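Local coordinates for glucokinase (Streptomyces griseus, PDB 3VGL), which phosphorylates D-glucose with ATP to give D-glucose 6-phosphate, as a zinc-containing glucokinase of the ROK family, at the interface of chains A and B. Numbering follows the deposited sequence. Chains: chain A/B, Glucokinase.

The interface of chains A and B. Residues chain A 154-155, 158, 247, 250-251; chain B 247, 249-251.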
ATOM      1  N   GLU A 154      -2.112 -20.971  -7.365  1.00 13.29           N
ATOM      2  CA  GLU A 154      -2.362 -20.555  -5.988  1.00 11.82           C
ATOM      3  C   GLU A 154      -2.572 -19.038  -5.944  1.00 11.57           C
ATOM      4  O   GLU A 154      -1.844 -18.290  -5.268  1.00 10.40           O
ATOM      5  CB  GLU A 154      -1.228 -21.035  -5.089  1.00 12.49           C
ATOM      6  CG  GLU A 154      -1.415 -22.521  -4.714  1.00 13.74           C
ATOM      7  CD  GLU A 154      -2.707 -22.728  -3.956  1.00 13.98           C
ATOM      8  OE1 GLU A 154      -2.997 -21.866  -3.084  1.00 12.00           O
ATOM      9  OE2 GLU A 154      -3.399 -23.739  -4.248  1.00 14.67           O
ATOM     10  N   PHE A 155      -3.598 -18.601  -6.676  1.00 10.79           N
ATOM     11  CA  PHE A 155      -3.829 -17.170  -6.863  1.00 10.75           C
ATOM     12  C   PHE A 155      -4.152 -16.448  -5.547  1.00 10.32           C
ATOM     13  O   PHE A 155      -3.926 -15.228  -5.406  1.00 10.33           O
ATOM     14  CB  PHE A 155      -5.047 -16.933  -7.768  1.00 11.75           C
ATOM     15  CG  PHE A 155      -4.951 -17.543  -9.146  1.00 11.34           C
ATOM     16  CD1 PHE A 155      -3.726 -17.852  -9.743  1.00 13.49           C
ATOM     17  CD2 PHE A 155      -6.123 -17.728  -9.873  1.00 13.21           C
ATOM     18  CE1 PHE A 155      -3.686 -18.395 -11.052  1.00 13.83           C
ATOM     19  CE2 PHE A 155      -6.100 -18.264 -11.152  1.00 13.56           C
ATOM     20  CZ  PHE A 155      -4.889 -18.605 -11.747  1.00 13.72           C
ATOM     21  N   ILE A 158      -1.122 -14.506  -4.046  1.00 10.64           N
ATOM     22  CA  ILE A 158      -0.455 -13.390  -4.738  1.00 11.55           C
ATOM     23  C   ILE A 158      -0.586 -12.172  -3.827  1.00 10.79           C
ATOM     24  O   ILE A 158      -1.639 -11.937  -3.241  1.00 10.85           O
ATOM     25  CB  ILE A 158      -1.181 -13.076  -6.077  1.00 12.28           C
ATOM     26  CG1 ILE A 158      -0.990 -14.254  -7.047  1.00 14.20           C
ATOM     27  CG2 ILE A 158      -0.677 -11.756  -6.696  1.00 17.05           C
ATOM     28  CD1 ILE A 158      -2.060 -14.207  -8.156  1.00 17.39           C
ATOM     29  N   LEU A 247      -4.956 -10.920 -13.593  1.00 13.26           N
ATOM     30  CA  LEU A 247      -4.898 -12.222 -14.249  1.00 13.84           C
ATOM     31  C   LEU A 247      -5.018 -12.110 -15.767  1.00 14.50           C
ATOM     32  O   LEU A 247      -4.505 -12.998 -16.476  1.00 15.33           O
ATOM     33  CB  LEU A 247      -5.981 -13.152 -13.699  1.00 12.70           C
ATOM     34  CG  LEU A 247      -5.861 -13.565 -12.227  1.00 12.18           C
ATOM     35  CD1 LEU A 247      -7.040 -14.469 -11.833  1.00 12.99           C
ATOM     36  CD2 LEU A 247      -4.588 -14.351 -11.966  1.00 15.69           C
ATOM     37  N   LEU A 250      -1.632 -11.417 -16.921  1.00 16.11           N
ATOM     38  CA  LEU A 250      -0.825 -12.636 -16.803  1.00 15.70           C
ATOM     39  C   LEU A 250      -1.148 -13.658 -17.892  1.00 15.51           C
ATOM     40  O   LEU A 250      -0.235 -14.116 -18.612  1.00 16.29           O
ATOM     41  CB  LEU A 250      -1.006 -13.251 -15.420  1.00 15.29           C
ATOM     42  CG  LEU A 250      -0.306 -12.447 -14.327  1.00 15.44           C
ATOM     43  CD1 LEU A 250      -1.104 -12.457 -13.026  1.00 15.66           C
ATOM     44  CD2 LEU A 250       1.082 -13.051 -14.091  1.00 18.55           C
ATOM     45  N   PHE A 251      -2.433 -14.007 -18.027  1.00 15.21           N
ATOM     46  CA  PHE A 251      -2.859 -15.175 -18.828  1.00 16.03           C
ATOM     47  C   PHE A 251      -3.600 -14.826 -20.113  1.00 16.36           C
ATOM     48  O   PHE A 251      -3.659 -15.648 -21.040  1.00 18.57           O
ATOM     49  CB  PHE A 251      -3.789 -16.073 -17.997  1.00 15.77           C
ATOM     50  CG  PHE A 251      -3.118 -16.760 -16.846  1.00 15.12           C
ATOM     51  CD1 PHE A 251      -2.326 -17.890 -17.060  1.00 16.89           C
ATOM     52  CD2 PHE A 251      -3.324 -16.313 -15.536  1.00 15.29           C
ATOM     53  CE1 PHE A 251      -1.709 -18.542 -15.969  1.00 18.53           C
ATOM     54  CE2 PHE A 251      -2.698 -16.960 -14.456  1.00 15.65           C
ATOM     55  CZ  PHE A 251      -1.908 -18.085 -14.682  1.00 16.45           C
TER
ATOM     56  N   LEU B 247       4.786 -14.868  -9.198  1.00 13.26           N
ATOM     57  CA  LEU B 247       4.713 -15.679 -10.409  1.00 13.84           C
ATOM     58  C   LEU B 247       4.824 -17.173 -10.112  1.00 14.50           C
ATOM     59  O   LEU B 247       4.300 -17.981 -10.903  1.00 15.33           O
ATOM     60  CB  LEU B 247       5.793 -15.255 -11.407  1.00 12.70           C
ATOM     61  CG  LEU B 247       5.679 -13.845 -11.997  1.00 12.18           C
ATOM     62  CD1 LEU B 247       6.855 -13.574 -12.951  1.00 12.99           C
ATOM     63  CD2 LEU B 247       4.403 -13.673 -12.801  1.00 15.69           C
ATOM     64  N   SER B 249       3.501 -18.507  -7.426  1.00 14.56           N
ATOM     65  CA  SER B 249       2.105 -18.798  -7.010  1.00 15.77           C
ATOM     66  C   SER B 249       1.206 -18.995  -8.215  1.00 16.42           C
ATOM     67  O   SER B 249       0.343 -19.883  -8.201  1.00 17.68           O
ATOM     68  CB  SER B 249       1.562 -17.696  -6.114  1.00 16.11           C
ATOM     69  OG  SER B 249       2.278 -17.754  -4.911  1.00 17.19           O
ATOM     70  N   LEU B 250       1.436 -18.207  -9.261  1.00 16.11           N
ATOM     71  CA  LEU B 250       0.621 -18.234 -10.479  1.00 15.70           C
ATOM     72  C   LEU B 250       0.929 -19.443 -11.362  1.00 15.51           C
ATOM     73  O   LEU B 250       0.008 -20.207 -11.722  1.00 16.29           O
ATOM     74  CB  LEU B 250       0.806 -16.939 -11.261  1.00 15.29           C
ATOM     75  CG  LEU B 250       0.120 -15.749 -10.593  1.00 15.44           C
ATOM     76  CD1 LEU B 250       0.926 -14.466 -10.768  1.00 15.66           C
ATOM     77  CD2 LEU B 250      -1.271 -15.580 -11.212  1.00 18.55           C
ATOM     78  N   PHE B 251       2.211 -19.629 -11.700  1.00 15.21           N
ATOM     79  CA  PHE B 251       2.622 -20.571 -12.763  1.00 16.03           C
ATOM     80  C   PHE B 251       3.358 -21.808 -12.264  1.00 16.36           C
ATOM     81  O   PHE B 251       3.405 -22.830 -12.966  1.00 18.57           O
ATOM     82  CB  PHE B 251       3.551 -19.863 -13.763  1.00 15.77           C
ATOM     83  CG  PHE B 251       2.883 -18.800 -14.582  1.00 15.12           C
ATOM     84  CD1 PHE B 251       2.082 -19.146 -15.672  1.00 16.89           C
ATOM     85  CD2 PHE B 251       3.101 -17.447 -14.301  1.00 15.29           C
ATOM     86  CE1 PHE B 251       1.467 -18.139 -16.449  1.00 18.53           C
ATOM     87  CE2 PHE B 251       2.477 -16.450 -15.071  1.00 15.65           C
ATOM     88  CZ  PHE B 251       1.678 -16.807 -16.155  1.00 16.45           C
TER
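The backbone N-H of A:Glu154 donates to the backbone carbonyl of B:Ser249, N to O 2.8 Å, meeting it 26° from the carbonyl plane. B:Ser249 lies near the C-terminal end of helix 227-251, and its carbonyl is taken up by the stretch just before the 3-10 helix 155-157 of the other subunit. A:Glu154 also lines the glucose pocket, so the bond is made by the backbone of a sugar-pocket residue and may link subunit packing to the active site. Beside it, B:Leu250 pushes its branched end into chain A, with CG anti to its own carbonyl carbon (chi1 -73°). Its CD2 methyl is packed tightly against CD1 of A:Ile158 at 3.4 Å, the two side chains crossing at about a right angle. The same methyl lies 3.7 Å from CD1 of A:Phe155 and also touches CD2 of A:Leu247. Within chain A, A:Leu247 CD2 sits 4.0 Å above the centre of the A:Phe155 ring and backs this wall. The two Leu250 side chains meet around the two-fold axis, A:Leu250 CD1 being 3.6 Å from B:Leu250 CD2. Next to them the rings of A:Phe251 and B:Phe251 reach toward each other tip to tip, while CE2 of A:Phe251 rests 3.8 Å from B:Leu250 CD2. An alanine in place of A:Phe251 would probably leave the B:Phe251 tip without its mate and open a gap beside B:Leu250. The protein is thought to form a homooligomer, possibly a tetramer, and this two-fold symmetric, largely apolar junction is likely to be one of its subunit contacts. On its far flank, A:Leu250 CD2 touches B:Leu247 CD2 at 3.6 Å.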